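Long-range contacts in succinate-semialdehyde dehydrogenase (Synechococcus, PDB 3VZ3), which probably oxidises succinic semialdehyde to succinate with NADP as cofactor, as a member of the aldehyde dehydrogenase family: residues I84-K89 with N134-Q139; K203-T208 with K226-E231. The protein carries 1 engineered substitution. One frame throughout, in Å; residues are numbered along the deposited sequence.

Contact 1 (I84-K89 with N134-Q139). With SSN (4-oxobutanoic acid), chain C; NAP (NADP nicotinamide-adenine-dinucleotide phosphate), chain D.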
loop_
_atom_site.group_PDB
_atom_site.type_symbol
_atom_site.label_atom_id
_atom_site.label_comp_id
_atom_site.label_asym_id
_atom_site.label_seq_id
_atom_site.Cartn_x
_atom_site.Cartn_y
_atom_site.Cartn_z
ATOM N N ILE A 84 6.677 -31.622 -4.214
ATOM C CA ILE A 84 5.946 -32.221 -3.080
ATOM C C ILE A 84 5.990 -31.266 -1.876
ATOM O O ILE A 84 4.952 -30.996 -1.262
ATOM C CB ILE A 84 6.487 -33.636 -2.708
ATOM C CG1 ILE A 84 6.018 -34.649 -3.754
ATOM C CG2 ILE A 84 5.955 -34.073 -1.336
ATOM C CD1 ILE A 84 6.734 -36.022 -3.719
ATOM N N ALA A 85 7.181 -30.751 -1.566
ATOM C CA ALA A 85 7.361 -29.776 -0.488
ATOM C C ALA A 85 6.504 -28.534 -0.722
ATOM O O ALA A 85 5.950 -27.967 0.221
ATOM C CB ALA A 85 8.860 -29.376 -0.340
ATOM N N GLU A 86 6.408 -28.111 -1.980
ATOM C CA GLU A 86 5.614 -26.932 -2.316
ATOM C C GLU A 86 4.125 -27.171 -2.049
ATOM O O GLU A 86 3.425 -26.288 -1.532
ATOM C CB GLU A 86 5.817 -26.530 -3.771
ATOM C CG GLU A 86 5.096 -25.222 -4.098
ATOM C CD GLU A 86 5.371 -24.657 -5.467
ATOM O OE1 GLU A 86 4.575 -23.779 -5.890
ATOM O OE2 GLU A 86 6.366 -25.066 -6.111
ATOM N N ALA A 87 3.655 -28.354 -2.439
ATOM C CA ALA A 87 2.265 -28.739 -2.188
ATOM C C ALA A 87 1.972 -28.776 -0.674
ATOM O O ALA A 87 0.934 -28.269 -0.212
ATOM C CB ALA A 87 1.957 -30.083 -2.857
ATOM N N GLU A 88 2.907 -29.323 0.105
ATOM C CA GLU A 88 2.777 -29.320 1.565
ATOM C C GLU A 88 2.724 -27.900 2.145
ATOM O O GLU A 88 1.934 -27.619 3.059
ATOM C CB GLU A 88 3.931 -30.099 2.217
ATOM C CG GLU A 88 3.909 -31.586 1.913
ATOM C CD GLU A 88 5.199 -32.325 2.325
ATOM O OE1 GLU A 88 6.234 -31.680 2.637
ATOM O OE2 GLU A 88 5.178 -33.571 2.327
ATOM N N LYS A 89 3.569 -27.005 1.624
ATOM C CA LYS A 89 3.639 -25.648 2.166
ATOM C C LYS A 89 2.347 -24.893 1.851
ATOM O O LYS A 89 1.866 -24.066 2.647
ATOM C CB LYS A 89 4.860 -24.918 1.597
ATOM C CG LYS A 89 5.282 -23.712 2.425
ATOM C CD LYS A 89 6.642 -23.208 1.969
ATOM C CE LYS A 89 7.051 -21.960 2.735
ATOM N NZ LYS A 89 8.384 -21.514 2.263
ATOM N N ASN A 134 7.510 -19.909 -10.993
ATOM C CA ASN A 134 8.578 -20.573 -10.220
ATOM C C ASN A 134 8.125 -21.358 -8.988
ATOM O O ASN A 134 8.717 -22.390 -8.660
ATOM C CB ASN A 134 9.747 -19.625 -9.906
ATOM C CG ASN A 134 9.402 -18.569 -8.871
ATOM O OD1 ASN A 134 8.274 -18.081 -8.804
ATOM N ND2 ASN A 134 10.399 -18.183 -8.070
ATOM N N PHE A 135 7.065 -20.871 -8.338
ATOM C CA PHE A 135 6.378 -21.596 -7.265
ATOM C C PHE A 135 4.897 -21.533 -7.603
ATOM O O PHE A 135 4.147 -20.759 -6.999
ATOM C CB PHE A 135 6.681 -20.990 -5.883
ATOM C CG PHE A 135 8.089 -21.235 -5.431
ATOM C CD1 PHE A 135 9.103 -20.348 -5.771
ATOM C CD2 PHE A 135 8.402 -22.377 -4.702
ATOM C CE1 PHE A 135 10.421 -20.598 -5.362
ATOM C CE2 PHE A 135 9.708 -22.633 -4.288
ATOM C CZ PHE A 135 10.716 -21.745 -4.629
ATOM N N PRO A 136 4.480 -22.340 -8.590
ATOM C CA PRO A 136 3.155 -22.150 -9.195
ATOM C C PRO A 136 1.980 -22.497 -8.304
ATOM O O PRO A 136 0.853 -22.109 -8.629
ATOM C CB PRO A 136 3.183 -23.077 -10.413
ATOM C CG PRO A 136 4.150 -24.152 -10.059
ATOM C CD PRO A 136 5.202 -23.473 -9.199
ATOM N N PHE A 137 2.219 -23.232 -7.220
ATOM C CA PHE A 137 1.161 -23.508 -6.247
ATOM C C PHE A 137 1.307 -22.575 -5.045
ATOM O O PHE A 137 0.368 -21.879 -4.681
ATOM C CB PHE A 137 1.197 -24.981 -5.783
ATOM C CG PHE A 137 0.339 -25.914 -6.596
ATOM C CD1 PHE A 137 0.554 -26.082 -7.971
ATOM C CD2 PHE A 137 -0.642 -26.697 -5.965
ATOM C CE1 PHE A 137 -0.237 -26.976 -8.721
ATOM C CE2 PHE A 137 -1.441 -27.602 -6.702
ATOM C CZ PHE A 137 -1.239 -27.740 -8.086
ATOM N N TRP A 138 2.502 -22.554 -4.457
ATOM C CA TRP A 138 2.749 -21.804 -3.240
ATOM C C TRP A 138 2.430 -20.316 -3.395
ATOM O O TRP A 138 1.777 -19.757 -2.531
ATOM C CB TRP A 138 4.178 -22.039 -2.743
ATOM C CG TRP A 138 4.671 -21.059 -1.760
ATOM C CD1 TRP A 138 5.687 -20.168 -1.951
ATOM C CD2 TRP A 138 4.202 -20.855 -0.413
ATOM N NE1 TRP A 138 5.885 -19.426 -0.819
ATOM C CE2 TRP A 138 4.985 -19.819 0.141
ATOM C CE3 TRP A 138 3.201 -21.443 0.372
ATOM C CZ2 TRP A 138 4.809 -19.358 1.456
ATOM C CZ3 TRP A 138 3.016 -20.984 1.680
ATOM C CH2 TRP A 138 3.817 -19.951 2.208
ATOM N N GLN A 139 2.878 -19.672 -4.479
ATOM C CA GLN A 139 2.610 -18.234 -4.633
ATOM C C GLN A 139 1.109 -17.965 -4.685
ATOM O O GLN A 139 0.626 -16.929 -4.193
ATOM C CB GLN A 139 3.221 -17.687 -5.917
ATOM C CG GLN A 139 4.666 -17.975 -6.105
ATOM C CD GLN A 139 5.577 -17.146 -5.261
ATOM O OE1 GLN A 139 5.199 -16.595 -4.216
ATOM N NE2 GLN A 139 6.817 -17.044 -5.714
HETATM C C1 SSN C . 9.280 -18.116 -1.176
HETATM O O1 SSN C . 9.857 -19.232 -1.061
HETATM C C2 SSN C . 9.780 -17.089 -2.160
HETATM O O2 SSN C . 8.287 -17.796 -0.513
HETATM C C3 SSN C . 9.646 -17.700 -3.544
HETATM C C4 SSN C . 10.982 -17.587 -4.244
HETATM O O4 SSN C . 11.034 -17.129 -5.372
HETATM P PA NAP D . 7.394 -12.312 -14.928
HETATM O O1A NAP D . 7.803 -12.316 -16.358
HETATM O O2A NAP D . 7.329 -10.971 -14.303
HETATM O O5B NAP D . 5.974 -13.080 -14.815
HETATM C C5B NAP D . 5.195 -13.041 -13.634
HETATM C C4B NAP D . 3.733 -12.870 -14.052
HETATM O O4B NAP D . 3.543 -11.581 -14.626
HETATM C C3B NAP D . 3.289 -13.861 -15.119
HETATM O O3B NAP D . 1.944 -14.182 -14.833
HETATM C C2B NAP D . 3.406 -13.074 -16.419
HETATM O O2B NAP D . 2.520 -13.504 -17.424
HETATM C C1B NAP D . 3.005 -11.696 -15.936
HETATM N N9A NAP D . 3.484 -10.544 -16.725
HETATM C C8A NAP D . 4.653 -10.380 -17.434
HETATM N N7A NAP D . 4.647 -9.122 -17.967
HETATM C C5A NAP D . 3.499 -8.497 -17.596
HETATM C C6A NAP D . 2.977 -7.228 -17.843
HETATM N N6A NAP D . 3.651 -6.349 -18.586
HETATM N N1A NAP D . 1.748 -6.882 -17.309
HETATM C C2A NAP D . 1.032 -7.780 -16.529
HETATM N N3A NAP D . 1.554 -9.040 -16.289
HETATM C C4A NAP D . 2.766 -9.383 -16.813
HETATM O O3 NAP D . 8.362 -13.206 -14.006
HETATM P PN NAP D . 9.496 -14.291 -14.360
HETATM O O1N NAP D . 9.057 -15.082 -15.531
HETATM O O2N NAP D . 10.807 -13.585 -14.420
HETATM O O5D NAP D . 9.391 -15.152 -12.998
HETATM C C5D NAP D . 10.427 -15.088 -12.035
HETATM C C4D NAP D . 10.411 -13.798 -11.224
HETATM O O4D NAP D . 9.525 -13.933 -10.140
HETATM C C3D NAP D . 11.763 -13.486 -10.591
HETATM O O3D NAP D . 12.524 -12.586 -11.363
HETATM C C2D NAP D . 11.415 -12.833 -9.281
HETATM O O2D NAP D . 11.539 -11.455 -9.521
HETATM C C1D NAP D . 9.939 -13.102 -9.070
HETATM N N1N NAP D . 9.535 -13.695 -7.775
HETATM C C2N NAP D . 9.392 -12.936 -6.632
HETATM C C3N NAP D . 8.990 -13.548 -5.437
HETATM C C7N NAP D . 8.733 -12.796 -4.156
HETATM O O7N NAP D . 7.900 -13.404 -3.184
HETATM N N7N NAP D . 9.282 -11.599 -3.943
HETATM C C4N NAP D . 8.714 -14.907 -5.432
HETATM C C5N NAP D . 8.830 -15.653 -6.600
HETATM C C6N NAP D . 9.236 -15.033 -7.771
HETATM P P2B NAP D . 3.028 -14.292 -18.748
HETATM O O1X NAP D . 1.811 -14.502 -19.614
HETATM O O2X NAP D . 3.651 -15.600 -18.336
HETATM O O3X NAP D . 4.077 -13.416 -19.421
#

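Contact 2 (K203-T208 with K226-E231). With NAP (NADP nicotinamide-adenine-dinucleotide phosphate), chain D.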
loop_
_atom_site.group_PDB
_atom_site.type_symbol
_atom_site.label_atom_id
_atom_site.label_comp_id
_atom_site.label_asym_id
_atom_site.label_seq_id
_atom_site.Cartn_x
_atom_site.Cartn_y
_atom_site.Cartn_z
ATOM N N LYS A 203 -11.002 -4.324 -7.405
ATOM C CA LYS A 203 -10.775 -3.294 -6.386
ATOM C C LYS A 203 -9.313 -3.143 -5.973
ATOM O O LYS A 203 -8.937 -2.107 -5.420
ATOM C CB LYS A 203 -11.650 -3.576 -5.145
ATOM C CG LYS A 203 -13.148 -3.654 -5.490
ATOM C CD LYS A 203 -13.651 -2.376 -6.181
ATOM C CE LYS A 203 -15.182 -2.379 -6.261
ATOM N NZ LYS A 203 -15.736 -1.293 -7.124
ATOM N N ALA A 204 -8.509 -4.168 -6.253
ATOM C CA ALA A 204 -7.107 -4.207 -5.825
ATOM C C ALA A 204 -6.377 -5.271 -6.600
ATOM O O ALA A 204 -6.994 -6.113 -7.246
ATOM C CB ALA A 204 -7.008 -4.487 -4.329
ATOM N N ALA A 205 -5.052 -5.240 -6.525
ATOM C CA ALA A 205 -4.252 -6.207 -7.273
ATOM C C ALA A 205 -2.947 -6.526 -6.564
ATOM O O ALA A 205 -2.341 -5.675 -5.913
ATOM C CB ALA A 205 -3.973 -5.674 -8.662
ATOM N N THR A 206 -2.509 -7.767 -6.725
ATOM C CA THR A 206 -1.223 -8.210 -6.194
ATOM C C THR A 206 -0.437 -8.864 -7.319
ATOM O O THR A 206 -1.025 -9.524 -8.169
ATOM C CB THR A 206 -1.424 -9.150 -4.970
ATOM O OG1 THR A 206 -0.176 -9.365 -4.306
ATOM C CG2 THR A 206 -2.075 -10.508 -5.330
ATOM N N LEU A 207 0.882 -8.674 -7.329
ATOM C CA LEU A 207 1.700 -9.348 -8.326
ATOM C C LEU A 207 2.975 -9.871 -7.685
ATOM O O LEU A 207 3.661 -9.149 -6.958
ATOM C CB LEU A 207 2.040 -8.425 -9.514
ATOM C CG LEU A 207 2.860 -9.010 -10.690
ATOM C CD1 LEU A 207 2.458 -8.388 -12.016
ATOM C CD2 LEU A 207 4.390 -8.879 -10.492
ATOM N N THR A 208 3.275 -11.131 -7.976
ATOM C CA THR A 208 4.574 -11.717 -7.668
ATOM C C THR A 208 5.243 -12.044 -9.001
ATOM O O THR A 208 4.625 -12.662 -9.871
ATOM C CB THR A 208 4.424 -12.978 -6.820
ATOM O OG1 THR A 208 3.790 -12.621 -5.587
ATOM C CG2 THR A 208 5.784 -13.536 -6.487
ATOM N N LYS A 226 -6.265 2.201 -7.095
ATOM C CA LYS A 226 -6.427 0.874 -6.525
ATOM C C LYS A 226 -5.144 0.462 -5.822
ATOM O O LYS A 226 -4.052 0.645 -6.374
ATOM C CB LYS A 226 -6.816 -0.135 -7.613
ATOM C CG LYS A 226 -8.210 0.142 -8.151
ATOM C CD LYS A 226 -8.538 -0.683 -9.376
ATOM C CE LYS A 226 -9.890 -0.271 -9.927
ATOM N NZ LYS A 226 -10.353 -1.097 -11.065
ATOM N N PRO A 227 -5.273 -0.086 -4.599
ATOM C CA PRO A 227 -4.079 -0.492 -3.841
ATOM C C PRO A 227 -3.440 -1.753 -4.410
ATOM O O PRO A 227 -4.121 -2.586 -5.016
ATOM C CB PRO A 227 -4.631 -0.741 -2.441
ATOM C CG PRO A 227 -6.064 -1.170 -2.671
ATOM C CD PRO A 227 -6.518 -0.332 -3.842
ATOM N N THR A 228 -2.126 -1.863 -4.228
ATOM C CA THR A 228 -1.344 -2.987 -4.749
ATOM C C THR A 228 -0.367 -3.529 -3.706
ATOM O O THR A 228 -0.094 -2.889 -2.682
ATOM C CB THR A 228 -0.505 -2.607 -6.004
ATOM O OG1 THR A 228 0.239 -1.409 -5.745
ATOM C CG2 THR A 228 -1.398 -2.407 -7.220
ATOM N N LEU A 229 0.135 -4.726 -3.985
ATOM C CA LEU A 229 1.225 -5.332 -3.243
ATOM C C LEU A 229 2.114 -5.960 -4.304
ATOM O O LEU A 229 1.618 -6.631 -5.209
ATOM C CB LEU A 229 0.726 -6.412 -2.278
ATOM C CG LEU A 229 1.768 -7.121 -1.386
ATOM C CD1 LEU A 229 1.135 -7.581 -0.086
ATOM C CD2 LEU A 229 2.389 -8.314 -2.104
ATOM N N LEU A 230 3.418 -5.758 -4.175
ATOM C CA LEU A 230 4.341 -6.302 -5.159
ATOM C C LEU A 230 5.433 -7.095 -4.471
ATOM O O LEU A 230 6.109 -6.584 -3.576
ATOM C CB LEU A 230 4.995 -5.185 -5.962
ATOM C CG LEU A 230 4.122 -4.285 -6.826
ATOM C CD1 LEU A 230 4.976 -3.236 -7.479
ATOM C CD2 LEU A 230 3.392 -5.121 -7.881
ATOM N N GLU A 231 5.631 -8.319 -4.945
ATOM C CA GLU A 231 6.705 -9.183 -4.463
ATOM C C GLU A 231 7.577 -9.481 -5.684
ATOM O O GLU A 231 7.193 -10.281 -6.538
ATOM C CB GLU A 231 6.126 -10.480 -3.899
ATOM C CG GLU A 231 5.196 -10.329 -2.660
ATOM C CD GLU A 231 5.908 -10.396 -1.307
ATOM O OE1 GLU A 231 7.137 -10.673 -1.242
ATOM O OE2 GLU A 231 5.212 -10.168 -0.289
HETATM P PA NAP D . 7.394 -12.312 -14.928
HETATM O O1A NAP D . 7.803 -12.316 -16.358
HETATM O O2A NAP D . 7.329 -10.971 -14.303
HETATM O O5B NAP D . 5.974 -13.080 -14.815
HETATM C C5B NAP D . 5.195 -13.041 -13.634
HETATM C C4B NAP D . 3.733 -12.870 -14.052
HETATM O O4B NAP D . 3.543 -11.581 -14.626
HETATM C C3B NAP D . 3.289 -13.861 -15.119
HETATM O O3B NAP D . 1.944 -14.182 -14.833
HETATM C C2B NAP D . 3.406 -13.074 -16.419
HETATM O O2B NAP D . 2.520 -13.504 -17.424
HETATM C C1B NAP D . 3.005 -11.696 -15.936
HETATM N N9A NAP D . 3.484 -10.544 -16.725
HETATM C C8A NAP D . 4.653 -10.380 -17.434
HETATM N N7A NAP D . 4.647 -9.122 -17.967
HETATM C C5A NAP D . 3.499 -8.497 -17.596
HETATM C C6A NAP D . 2.977 -7.228 -17.843
HETATM N N6A NAP D . 3.651 -6.349 -18.586
HETATM N N1A NAP D . 1.748 -6.882 -17.309
HETATM C C2A NAP D . 1.032 -7.780 -16.529
HETATM N N3A NAP D . 1.554 -9.040 -16.289
HETATM C C4A NAP D . 2.766 -9.383 -16.813
HETATM O O3 NAP D . 8.362 -13.206 -14.006
HETATM P PN NAP D . 9.496 -14.291 -14.360
HETATM O O1N NAP D . 9.057 -15.082 -15.531
HETATM O O2N NAP D . 10.807 -13.585 -14.420
HETATM O O5D NAP D . 9.391 -15.152 -12.998
HETATM C C5D NAP D . 10.427 -15.088 -12.035
HETATM C C4D NAP D . 10.411 -13.798 -11.224
HETATM O O4D NAP D . 9.525 -13.933 -10.140
HETATM C C3D NAP D . 11.763 -13.486 -10.591
HETATM O O3D NAP D . 12.524 -12.586 -11.363
HETATM C C2D NAP D . 11.415 -12.833 -9.281
HETATM O O2D NAP D . 11.539 -11.455 -9.521
HETATM C C1D NAP D . 9.939 -13.102 -9.070
HETATM N N1N NAP D . 9.535 -13.695 -7.775
HETATM C C2N NAP D . 9.392 -12.936 -6.632
HETATM C C3N NAP D . 8.990 -13.548 -5.437
HETATM C C7N NAP D . 8.733 -12.796 -4.156
HETATM O O7N NAP D . 7.900 -13.404 -3.184
HETATM N N7N NAP D . 9.282 -11.599 -3.943
HETATM C C4N NAP D . 8.714 -14.907 -5.432
HETATM C C5N NAP D . 8.830 -15.653 -6.600
HETATM C C6N NAP D . 9.236 -15.033 -7.771
HETATM P P2B NAP D . 3.028 -14.292 -18.748
HETATM O O1X NAP D . 1.811 -14.502 -19.614
HETATM O O2X NAP D . 3.651 -15.600 -18.336
HETATM O O3X NAP D . 4.077 -13.416 -19.421
#

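Contact 1 (I84-K89 with N134-Q139)
Glu-86 reaches out of its helix with CG turned opposite the backbone N (chi1 -175°) and the chain extended, which carries the carboxylate to the backbone of Phe-137 and Trp-138. There OE1 accepts two backbone N-H groups, from Phe-137 N at 2.8 Å and Trp-138 N at 2.8 Å, the latter nearly straight at 168°. OE1 is modelled too close to the backbone of Phe-135, so its exact place is less certain. The other oxygen, OE2, is salt-bridged to Lys-78, so the buried carboxylate has partners at both atoms. Lys-89, likewise extended, lays its methylene chain across the Trp-138 indole: CG makes a CH-pi contact 3.9 Å from the centroid of the Trp-138 six-membered ring, 22° off the normal. Its ammonium runs on to the carbonyl of Ser-422. Held in this way, Trp-138 offers NE1 to SSN O2 at 2.9 Å, with that substrate carboxylate oxygen lying at the edge of the indole, in its plane. The second carboxylate oxygen, SSN O1, lies over one face of Phe-135, and SSN C4 comes to 3.3 Å from Phe-135 CE1 at the rim. At the other end of the substrate, Asn-134 ND2 donates to the aldehyde oxygen SSN O4 at 3.0 Å. Asn-134, Phe-135 and Trp-138 thereby line the pocket of 4-oxobutanoic acid, where helix 80-104 packs on the segment leading into helix 138-149, with Phe-137 packed on helices 65-76 and 163-176.

Contact 2 (K203-T208 with K226-E231)
Thr-208 and Glu-231 lie side by side at the ends of two parallel strands and both meet the nicotinamide end of NADP, so a backbone pairing finishes at a cofactor. With CG2 anti to the backbone N, Thr-208 places this methyl 3.4 Å from NAP C3N, while its OG1 sits 3.6 Å from Glu-231 CB. Glu-231 CB in turn approaches the carboxamide nitrogen NAP N7N at 3.3 Å. The Glu-231 chain then bends (chi2 -90°), bringing OE1 to 3.4 Å from NAP O7N, a close approach and not a hydrogen bond. A glycine here, lacking that carboxylate, would probably open a gap beside the carboxamide and Thr-208 OG1. Behind this pair the strands run 5° from parallel, as the two arms of a beta-alpha-beta unit in the Rossmann-like cofactor-binding domain, joined by helix 211-223. The ladder begins with Ala-205 N on Pro-227 O at 3.2 Å, passes through Leu-207 N to Leu-229 O at 3.0 Å, and ends with Glu-231 N on Leu-207 O at 2.9 Å, close to straight at 172°. Leu-230 CD2 packs 3.9 Å from Leu-207 CB, and helix 211-223 covers both residues. Where the pairing starts, Pro-227 rests on Ala-204 and also packs on Tyr-436 of the second subunit.

How the contacts relate
Followed from the N terminus, the chain first runs along helix 80-104, then through strands 108-109 and 116-130, before 134-139 turns back onto that helix; contact 1 closes this loop of 44 residues. Only afterwards does strand 202-208 open contact 2, a shorter loop of 17 residues closed when 226-231 returns after helix 211-223. The two loops are therefore in series, neither nested nor crossing. They are linked through the sheet, because strand 116-130, inside the first loop, pairs with strand 202-208. Their centres lie about 20 Å apart, yet the side chains of Gln-139 and Thr-208 meet, though the Gln-139 amide nitrogen is placed uncertainly, and both contacts touch NADP, joining substrate-side helices to the cofactor-binding sheet.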